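PDB 1J2Z: acyl-[acyl-carrier-protein]--UDP-N-acetylglucosamine O-acyltransferase from Helicobacter pylori, which catalyses transfer of a (3R)-hydroxyacyl chain from acyl carrier protein to UDP-N-acetylglucosamine, the first step of lipid A biosynthesis. Local coordinates for residues E142-H156 and V159-L173. Residues are numbered along the deposited sequence; the frame is centred on the assembly and turned at random.
Sequences EIGDYVNIGGLTAIH and VRIAKGCMIAGKSAL. With SOG (octyl 1-thio-beta-D-glucopyranoside), chain B.
Thr153 OG1 is gripped by several groups: Ser171 N donates to it over 3.2 Å at 165°, while Ala168 O lies 2.9 Å from OG1 and Gly150 O is close as well. With OG1 beside the backbone N, CG2, anti to that N, faces Ser171 O and Ile167 CG2. Ser171 OG donates to the same Ala168 O. Short parallel strands, bridged at Ile143–Ile161, Ile149–Ile167 and Ile155–Leu173, stack two successive coils in register, as expected of the left-handed beta-helix of hexapeptide-repeat transferases. Backbone bonds run both ways between them, as where Ile167 N donates to Asn148 O and Gly150 N to Ile167 O. Inside, Ile149 runs alongside Ile167 (CG1 to CD1 3.9 Å). Ile155 folds back at chi2 -63°, which brings its CD1 to 3.8 Å from Leu173 CB; it crosses Val159, CG2 meeting Val159 CB at 3.6 Å. Outside, Glu142 and Arg160 run side by side with charged planes 86° apart, and a water joins OE1 to NH1; Arg160 also salt-bridges Asp176 and bonds Phe247 O. His156, its CB 3.5 Å from C6' of the octyl thioglucoside, lines that pocket beside Gln157, which probably binds substrate. Lys170 NZ bonds Leu152 O of one neighbouring subunit, and Leu152 O receives Lys170 NZ of the other. Strand 181-184 packs against Met166 and Leu173, helix 239-250 against Arg160 and Lys163, and helix 195-201 against Tyr146 and Asn148.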
ATOM      1  N   GLU A 142      -6.863 -17.207  -9.562  1.00 19.80           N
ATOM      2  CA  GLU A 142      -7.980 -17.231 -10.496  1.00 21.62           C
ATOM      3  C   GLU A 142      -9.171 -16.524  -9.866  1.00 19.16           C
ATOM      4  O   GLU A 142      -9.607 -16.874  -8.773  1.00 23.04           O
ATOM      5  CB  GLU A 142      -8.358 -18.672 -10.846  1.00 23.55           C
ATOM      6  CG  GLU A 142      -7.337 -19.393 -11.716  1.00 27.81           C
ATOM      7  CD  GLU A 142      -7.629 -20.882 -11.849  1.00 32.63           C
ATOM      8  OE1 GLU A 142      -8.803 -21.275 -11.697  1.00 26.71           O
ATOM      9  OE2 GLU A 142      -6.686 -21.655 -12.117  1.00 33.73           O
ATOM     10  N   ILE A 143      -9.691 -15.526 -10.566  1.00 24.20           N
ATOM     11  CA  ILE A 143     -10.827 -14.750 -10.084  1.00 21.90           C
ATOM     12  C   ILE A 143     -11.951 -14.798 -11.119  1.00 22.43           C
ATOM     13  O   ILE A 143     -11.748 -14.436 -12.275  1.00 22.44           O
ATOM     14  CB  ILE A 143     -10.399 -13.285  -9.834  1.00 25.34           C
ATOM     15  CG1 ILE A 143      -9.364 -13.249  -8.703  1.00 23.97           C
ATOM     16  CG2 ILE A 143     -11.611 -12.422  -9.495  1.00 21.32           C
ATOM     17  CD1 ILE A 143      -8.792 -11.879  -8.421  1.00 27.55           C
ATOM     18  N   GLY A 144     -13.130 -15.246 -10.693  1.00 23.69           N
ATOM     19  CA  GLY A 144     -14.263 -15.351 -11.600  1.00 27.97           C
ATOM     20  C   GLY A 144     -14.923 -14.024 -11.917  1.00 26.82           C
ATOM     21  O   GLY A 144     -14.424 -12.967 -11.528  1.00 23.57           O
ATOM     22  N   ASP A 145     -16.042 -14.069 -12.635  1.00 23.42           N
ATOM     23  CA  ASP A 145     -16.753 -12.845 -12.991  1.00 24.60           C
ATOM     24  C   ASP A 145     -17.499 -12.275 -11.791  1.00 20.49           C
ATOM     25  O   ASP A 145     -17.806 -12.990 -10.835  1.00 23.48           O
ATOM     26  CB  ASP A 145     -17.757 -13.099 -14.123  1.00 21.81           C
ATOM     27  CG  ASP A 145     -17.099 -13.606 -15.391  1.00 26.64           C
ATOM     28  OD1 ASP A 145     -15.911 -13.293 -15.625  1.00 22.77           O
ATOM     29  OD2 ASP A 145     -17.780 -14.311 -16.165  1.00 27.98           O
ATOM     30  N   TYR A 146     -17.782 -10.979 -11.848  1.00 25.49           N
ATOM     31  CA  TYR A 146     -18.515 -10.289 -10.790  1.00 23.50           C
ATOM     32  C   TYR A 146     -17.944 -10.458  -9.387  1.00 26.07           C
ATOM     33  O   TYR A 146     -18.683 -10.708  -8.433  1.00 23.05           O
ATOM     34  CB  TYR A 146     -19.984 -10.730 -10.788  1.00 27.04           C
ATOM     35  CG  TYR A 146     -20.678 -10.520 -12.110  1.00 25.29           C
ATOM     36  CD1 TYR A 146     -20.668 -11.513 -13.086  1.00 29.96           C
ATOM     37  CD2 TYR A 146     -21.308  -9.311 -12.403  1.00 26.64           C
ATOM     38  CE1 TYR A 146     -21.269 -11.308 -14.327  1.00 30.56           C
ATOM     39  CE2 TYR A 146     -21.910  -9.097 -13.642  1.00 30.48           C
ATOM     40  CZ  TYR A 146     -21.885 -10.101 -14.598  1.00 29.95           C
ATOM     41  OH  TYR A 146     -22.469  -9.894 -15.827  1.00 37.11           O
ATOM     42  N   VAL A 147     -16.631 -10.320  -9.259  1.00 25.16           N
ATOM     43  CA  VAL A 147     -15.999 -10.427  -7.955  1.00 22.44           C
ATOM     44  C   VAL A 147     -15.542  -9.050  -7.493  1.00 23.30           C
ATOM     45  O   VAL A 147     -14.967  -8.277  -8.269  1.00 18.17           O
ATOM     46  CB  VAL A 147     -14.778 -11.375  -7.993  1.00 24.15           C
ATOM     47  CG1 VAL A 147     -14.005 -11.300  -6.670  1.00 17.02           C
ATOM     48  CG2 VAL A 147     -15.242 -12.802  -8.241  1.00 20.51           C
ATOM     49  N   ASN A 148     -15.829  -8.736  -6.234  1.00 21.58           N
ATOM     50  CA  ASN A 148     -15.411  -7.468  -5.651  1.00 26.44           C
ATOM     51  C   ASN A 148     -14.435  -7.765  -4.527  1.00 25.82           C
ATOM     52  O   ASN A 148     -14.713  -8.598  -3.667  1.00 23.19           O
ATOM     53  CB  ASN A 148     -16.605  -6.688  -5.091  1.00 34.41           C
ATOM     54  CG  ASN A 148     -17.444  -6.043  -6.176  1.00 39.04           C
ATOM     55  OD1 ASN A 148     -18.246  -5.154  -5.907  1.00 46.88           O
ATOM     56  ND2 ASN A 148     -17.266  -6.495  -7.408  1.00 49.35           N
ATOM     57  N   ILE A 149     -13.284  -7.105  -4.546  1.00 21.22           N
ATOM     58  CA  ILE A 149     -12.293  -7.306  -3.504  1.00 18.73           C
ATOM     59  C   ILE A 149     -11.988  -5.950  -2.876  1.00 22.16           C
ATOM     60  O   ILE A 149     -11.534  -5.028  -3.560  1.00 20.41           O
ATOM     61  CB  ILE A 149     -10.992  -7.917  -4.063  1.00 23.71           C
ATOM     62  CG1 ILE A 149     -11.309  -9.199  -4.844  1.00 25.39           C
ATOM     63  CG2 ILE A 149     -10.031  -8.219  -2.913  1.00 18.31           C
ATOM     64  CD1 ILE A 149     -10.090  -9.889  -5.430  1.00 29.82           C
ATOM     65  N   GLY A 150     -12.251  -5.839  -1.576  1.00 23.12           N
ATOM     66  CA  GLY A 150     -12.020  -4.598  -0.855  1.00 22.67           C
ATOM     67  C   GLY A 150     -10.569  -4.174  -0.746  1.00 22.29           C
ATOM     68  O   GLY A 150      -9.655  -4.996  -0.809  1.00 18.93           O
ATOM     69  N   GLY A 151     -10.365  -2.875  -0.548  1.00 21.27           N
ATOM     70  CA  GLY A 151      -9.028  -2.325  -0.457  1.00 21.68           C
ATOM     71  C   GLY A 151      -8.067  -2.948   0.537  1.00 23.53           C
ATOM     72  O   GLY A 151      -8.458  -3.426   1.604  1.00 20.20           O
ATOM     73  N   LEU A 152      -6.793  -2.941   0.160  1.00 20.17           N
ATOM     74  CA  LEU A 152      -5.712  -3.455   0.993  1.00 24.58           C
ATOM     75  C   LEU A 152      -5.811  -4.942   1.332  1.00 24.35           C
ATOM     76  O   LEU A 152      -5.281  -5.385   2.351  1.00 22.32           O
ATOM     77  CB  LEU A 152      -5.624  -2.630   2.287  1.00 26.57           C
ATOM     78  CG  LEU A 152      -5.601  -1.106   2.091  1.00 31.11           C
ATOM     79  CD1 LEU A 152      -5.488  -0.414   3.437  1.00 38.82           C
ATOM     80  CD2 LEU A 152      -4.433  -0.715   1.200  1.00 27.27           C
ATOM     81  N   THR A 153      -6.490  -5.705   0.481  1.00 22.02           N
ATOM     82  CA  THR A 153      -6.623  -7.146   0.694  1.00 24.78           C
ATOM     83  C   THR A 153      -5.507  -7.875  -0.045  1.00 28.19           C
ATOM     84  O   THR A 153      -5.131  -7.497  -1.157  1.00 25.13           O
ATOM     85  CB  THR A 153      -7.985  -7.678   0.179  1.00 27.56           C
ATOM     86  OG1 THR A 153      -9.027  -7.265   1.069  1.00 30.16           O
ATOM     87  CG2 THR A 153      -7.978  -9.206   0.089  1.00 20.19           C
ATOM     88  N   ALA A 154      -4.969  -8.913   0.586  1.00 25.96           N
ATOM     89  CA  ALA A 154      -3.909  -9.707  -0.020  1.00 25.35           C
ATOM     90  C   ALA A 154      -4.442 -11.109  -0.276  1.00 24.89           C
ATOM     91  O   ALA A 154      -5.028 -11.723   0.612  1.00 19.29           O
ATOM     92  CB  ALA A 154      -2.698  -9.772   0.908  1.00 29.02           C
ATOM     93  N   ILE A 155      -4.251 -11.599  -1.497  1.00 24.57           N
ATOM     94  CA  ILE A 155      -4.694 -12.940  -1.872  1.00 21.01           C
ATOM     95  C   ILE A 155      -3.422 -13.741  -2.111  1.00 21.46           C
ATOM     96  O   ILE A 155      -2.562 -13.322  -2.889  1.00 22.84           O
ATOM     97  CB  ILE A 155      -5.522 -12.933  -3.178  1.00 22.54           C
ATOM     98  CG1 ILE A 155      -6.640 -11.886  -3.097  1.00 19.83           C
ATOM     99  CG2 ILE A 155      -6.112 -14.322  -3.425  1.00 15.14           C
ATOM    100  CD1 ILE A 155      -7.665 -12.140  -2.020  1.00 23.59           C
ATOM    101  N   HIS A 156      -3.300 -14.881  -1.439  1.00 20.85           N
ATOM    102  CA  HIS A 156      -2.109 -15.714  -1.568  1.00 21.27           C
ATOM    103  C   HIS A 156      -2.093 -16.551  -2.845  1.00 22.50           C
ATOM    104  O   HIS A 156      -3.120 -16.737  -3.489  1.00 20.31           O
ATOM    105  CB  HIS A 156      -1.967 -16.621  -0.343  1.00 26.32           C
ATOM    106  CG  HIS A 156      -1.910 -15.876   0.955  1.00 31.89           C
ATOM    107  ND1 HIS A 156      -1.289 -14.652   1.084  1.00 42.66           N
ATOM    108  CD2 HIS A 156      -2.375 -16.192   2.188  1.00 34.90           C
ATOM    109  CE1 HIS A 156      -1.376 -14.245   2.338  1.00 39.77           C
ATOM    110  NE2 HIS A 156      -2.029 -15.162   3.029  1.00 36.60           N
ATOM    111  N   VAL A 159      -4.737 -19.213  -4.991  1.00 24.06           N
ATOM    112  CA  VAL A 159      -6.095 -19.104  -4.477  1.00 21.70           C
ATOM    113  C   VAL A 159      -7.061 -18.904  -5.639  1.00 24.05           C
ATOM    114  O   VAL A 159      -6.724 -18.261  -6.635  1.00 20.10           O
ATOM    115  CB  VAL A 159      -6.242 -17.924  -3.494  1.00 23.94           C
ATOM    116  CG1 VAL A 159      -7.721 -17.596  -3.279  1.00 21.36           C
ATOM    117  CG2 VAL A 159      -5.596 -18.283  -2.164  1.00 19.71           C
ATOM    118  N   ARG A 160      -8.258 -19.467  -5.519  1.00 20.21           N
ATOM    119  CA  ARG A 160      -9.261 -19.316  -6.565  1.00 20.42           C
ATOM    120  C   ARG A 160     -10.538 -18.742  -5.973  1.00 21.57           C
ATOM    121  O   ARG A 160     -11.046 -19.248  -4.977  1.00 26.31           O
ATOM    122  CB  ARG A 160      -9.567 -20.663  -7.222  1.00 21.19           C
ATOM    123  CG  ARG A 160      -8.377 -21.342  -7.898  1.00 23.78           C
ATOM    124  CD  ARG A 160      -8.815 -22.673  -8.498  1.00 24.22           C
ATOM    125  NE  ARG A 160      -9.570 -23.447  -7.519  1.00 27.31           N
ATOM    126  CZ  ARG A 160     -10.608 -24.222  -7.814  1.00 28.45           C
ATOM    127  NH1 ARG A 160     -11.022 -24.334  -9.070  1.00 26.53           N
ATOM    128  NH2 ARG A 160     -11.243 -24.870  -6.848  1.00 26.96           N
ATOM    129  N   ILE A 161     -11.044 -17.675  -6.577  1.00 22.19           N
ATOM    130  CA  ILE A 161     -12.277 -17.051  -6.114  1.00 19.61           C
ATOM    131  C   ILE A 161     -13.289 -17.217  -7.239  1.00 23.74           C
ATOM    132  O   ILE A 161     -13.075 -16.737  -8.355  1.00 20.00           O
ATOM    133  CB  ILE A 161     -12.069 -15.554  -5.816  1.00 22.69           C
ATOM    134  CG1 ILE A 161     -10.990 -15.394  -4.746  1.00 19.82           C
ATOM    135  CG2 ILE A 161     -13.378 -14.923  -5.347  1.00 22.33           C
ATOM    136  CD1 ILE A 161     -10.497 -13.967  -4.592  1.00 29.63           C
ATOM    137  N   ALA A 162     -14.387 -17.906  -6.945  1.00 23.39           N
ATOM    138  CA  ALA A 162     -15.412 -18.158  -7.949  1.00 24.38           C
ATOM    139  C   ALA A 162     -16.274 -16.940  -8.236  1.00 23.89           C
ATOM    140  O   ALA A 162     -16.133 -15.892  -7.603  1.00 21.46           O
ATOM    141  CB  ALA A 162     -16.288 -19.338  -7.512  1.00 21.85           C
ATOM    142  N   LYS A 163     -17.169 -17.100  -9.202  1.00 23.92           N
ATOM    143  CA  LYS A 163     -18.083 -16.051  -9.633  1.00 27.36           C
ATOM    144  C   LYS A 163     -18.948 -15.458  -8.524  1.00 22.17           C
ATOM    145  O   LYS A 163     -19.342 -16.149  -7.589  1.00 27.84           O
ATOM    146  CB  LYS A 163     -18.995 -16.602 -10.734  1.00 29.38           C
ATOM    147  CG  LYS A 163     -20.100 -15.659 -11.189  1.00 29.69           C
ATOM    148  CD  LYS A 163     -21.044 -16.382 -12.153  1.00 36.67           C
ATOM    149  CE  LYS A 163     -22.083 -15.442 -12.741  1.00 40.66           C
ATOM    150  NZ  LYS A 163     -23.017 -16.170 -13.651  1.00 39.67           N
ATOM    151  N   GLY A 164     -19.226 -14.165  -8.648  1.00 21.27           N
ATOM    152  CA  GLY A 164     -20.078 -13.464  -7.704  1.00 22.67           C
ATOM    153  C   GLY A 164     -19.661 -13.340  -6.254  1.00 25.96           C
ATOM    154  O   GLY A 164     -20.513 -13.122  -5.394  1.00 26.08           O
ATOM    155  N   CYS A 165     -18.369 -13.455  -5.966  1.00 25.68           N
ATOM    156  CA  CYS A 165     -17.908 -13.344  -4.588  1.00 24.55           C
ATOM    157  C   CYS A 165     -17.546 -11.931  -4.169  1.00 25.63           C
ATOM    158  O   CYS A 165     -17.207 -11.079  -4.993  1.00 25.57           O
ATOM    159  CB  CYS A 165     -16.697 -14.247  -4.351  1.00 24.84           C
ATOM    160  SG  CYS A 165     -17.080 -16.002  -4.303  1.00 26.89           S
ATOM    161  N   MET A 166     -17.630 -11.687  -2.869  1.00 24.80           N
ATOM    162  CA  MET A 166     -17.276 -10.390  -2.320  1.00 29.29           C
ATOM    163  C   MET A 166     -16.266 -10.614  -1.209  1.00 25.43           C
ATOM    164  O   MET A 166     -16.508 -11.403  -0.299  1.00 26.24           O
ATOM    165  CB  MET A 166     -18.507  -9.677  -1.759  1.00 32.78           C
ATOM    166  CG  MET A 166     -18.214  -8.269  -1.253  1.00 45.80           C
ATOM    167  SD  MET A 166     -19.705  -7.390  -0.745  1.00 65.47           S
ATOM    168  CE  MET A 166     -20.328  -6.838  -2.345  1.00 62.55           C
ATOM    169  N   ILE A 167     -15.133  -9.928  -1.289  1.00 24.91           N
ATOM    170  CA  ILE A 167     -14.100 -10.056  -0.273  1.00 24.70           C
ATOM    171  C   ILE A 167     -13.908  -8.706   0.407  1.00 25.34           C
ATOM    172  O   ILE A 167     -13.574  -7.715  -0.245  1.00 27.76           O
ATOM    173  CB  ILE A 167     -12.765 -10.497  -0.894  1.00 27.75           C
ATOM    174  CG1 ILE A 167     -12.989 -11.723  -1.770  1.00 27.05           C
ATOM    175  CG2 ILE A 167     -11.758 -10.826   0.205  1.00 23.27           C
ATOM    176  CD1 ILE A 167     -11.739 -12.222  -2.413  1.00 40.85           C
ATOM    177  N   ALA A 168     -14.126  -8.673   1.717  1.00 22.40           N
ATOM    178  CA  ALA A 168     -13.984  -7.441   2.489  1.00 25.61           C
ATOM    179  C   ALA A 168     -12.556  -6.906   2.456  1.00 23.24           C
ATOM    180  O   ALA A 168     -11.605  -7.659   2.268  1.00 25.59           O
ATOM    181  CB  ALA A 168     -14.415  -7.680   3.933  1.00 25.91           C
ATOM    182  N   GLY A 169     -12.412  -5.601   2.650  1.00 24.13           N
ATOM    183  CA  GLY A 169     -11.093  -4.999   2.644  1.00 24.31           C
ATOM    184  C   GLY A 169     -10.220  -5.491   3.785  1.00 24.92           C
ATOM    185  O   GLY A 169     -10.717  -6.050   4.760  1.00 24.85           O
ATOM    186  N   LYS A 170      -8.914  -5.280   3.654  1.00 25.12           N
ATOM    187  CA  LYS A 170      -7.943  -5.692   4.665  1.00 25.13           C
ATOM    188  C   LYS A 170      -7.960  -7.178   5.016  1.00 27.52           C
ATOM    189  O   LYS A 170      -7.572  -7.564   6.116  1.00 31.29           O
ATOM    190  CB  LYS A 170      -8.121  -4.865   5.943  1.00 32.68           C
ATOM    191  CG  LYS A 170      -7.437  -3.509   5.893  1.00 36.48           C
ATOM    192  CD  LYS A 170      -7.552  -2.787   7.221  1.00 46.03           C
ATOM    193  CE  LYS A 170      -6.602  -1.601   7.286  1.00 52.31           C
ATOM    194  NZ  LYS A 170      -5.176  -2.039   7.279  1.00 58.77           N
ATOM    195  N   SER A 171      -8.400  -8.017   4.087  1.00 27.40           N
ATOM    196  CA  SER A 171      -8.423  -9.450   4.350  1.00 21.72           C
ATOM    197  C   SER A 171      -7.152 -10.091   3.809  1.00 24.85           C
ATOM    198  O   SER A 171      -6.434  -9.499   3.001  1.00 24.33           O
ATOM    199  CB  SER A 171      -9.628 -10.106   3.671  1.00 31.14           C
ATOM    200  OG  SER A 171     -10.844  -9.526   4.095  1.00 34.29           O
ATOM    201  N   ALA A 172      -6.880 -11.304   4.274  1.00 22.74           N
ATOM    202  CA  ALA A 172      -5.733 -12.079   3.826  1.00 26.07           C
ATOM    203  C   ALA A 172      -6.350 -13.437   3.512  1.00 28.35           C
ATOM    204  O   ALA A 172      -6.695 -14.190   4.421  1.00 24.30           O
ATOM    205  CB  ALA A 172      -4.697 -12.201   4.943  1.00 21.33           C
ATOM    206  N   LEU A 173      -6.510 -13.736   2.226  1.00 28.78           N
ATOM    207  CA  LEU A 173      -7.136 -14.988   1.808  1.00 26.41           C
ATOM    208  C   LEU A 173      -6.136 -16.048   1.360  1.00 29.30           C
ATOM    209  O   LEU A 173      -5.338 -15.823   0.444  1.00 28.91           O
ATOM    210  CB  LEU A 173      -8.142 -14.707   0.685  1.00 22.41           C
ATOM    211  CG  LEU A 173      -9.037 -15.849   0.194  1.00 27.19           C
ATOM    212  CD1 LEU A 173      -9.914 -16.370   1.344  1.00 25.26           C
ATOM    213  CD2 LEU A 173      -9.914 -15.337  -0.948  1.00 24.78           C
TER
HETATM  214  C1  SOG B 409       4.672 -14.048  -5.183  0.70 61.56           C
HETATM  215  C2  SOG B 409       5.143 -14.092  -6.658  0.70 58.64           C
HETATM  216  C3  SOG B 409       5.655 -12.705  -7.073  0.70 53.21           C
HETATM  217  C4  SOG B 409       4.505 -11.706  -6.907  0.70 53.09           C
HETATM  218  C5  SOG B 409       4.056 -11.694  -5.423  0.70 55.19           C
HETATM  219  C6  SOG B 409       2.896 -10.730  -5.217  0.70 57.81           C
HETATM  220  C1' SOG B 409       4.433 -15.648  -3.409  0.70 66.77           C
HETATM  221  C2' SOG B 409       3.100 -15.894  -2.729  0.70 61.34           C
HETATM  222  C3' SOG B 409       3.236 -16.907  -1.608  0.70 59.84           C
HETATM  223  C4' SOG B 409       1.902 -17.162  -0.923  0.70 52.20           C
HETATM  224  C5' SOG B 409       2.045 -18.181   0.200  0.70 48.62           C
HETATM  225  C6' SOG B 409       0.748 -18.328   0.967  0.70 40.30           C
HETATM  226  C7' SOG B 409       0.876 -19.336   2.085  0.70 43.17           C
HETATM  227  C8' SOG B 409      -0.431 -19.460   2.833  0.70 37.89           C
HETATM  228  S1  SOG B 409       4.170 -15.332  -4.782  0.70 70.96           S
HETATM  229  O2  SOG B 409       6.178 -15.056  -6.812  0.70 56.14           O
HETATM  230  O3  SOG B 409       6.077 -12.731  -8.421  0.70 55.49           O
HETATM  231  O4  SOG B 409       4.932 -10.411  -7.293  0.70 41.60           O
HETATM  232  O5  SOG B 409       3.636 -13.035  -5.040  0.70 60.73           O
HETATM  233  O6  SOG B 409       3.387  -9.418  -5.020  0.70 61.21           O
HETATM  234  O   HOH W   1      -9.412 -24.061 -11.578  1.00 35.41           O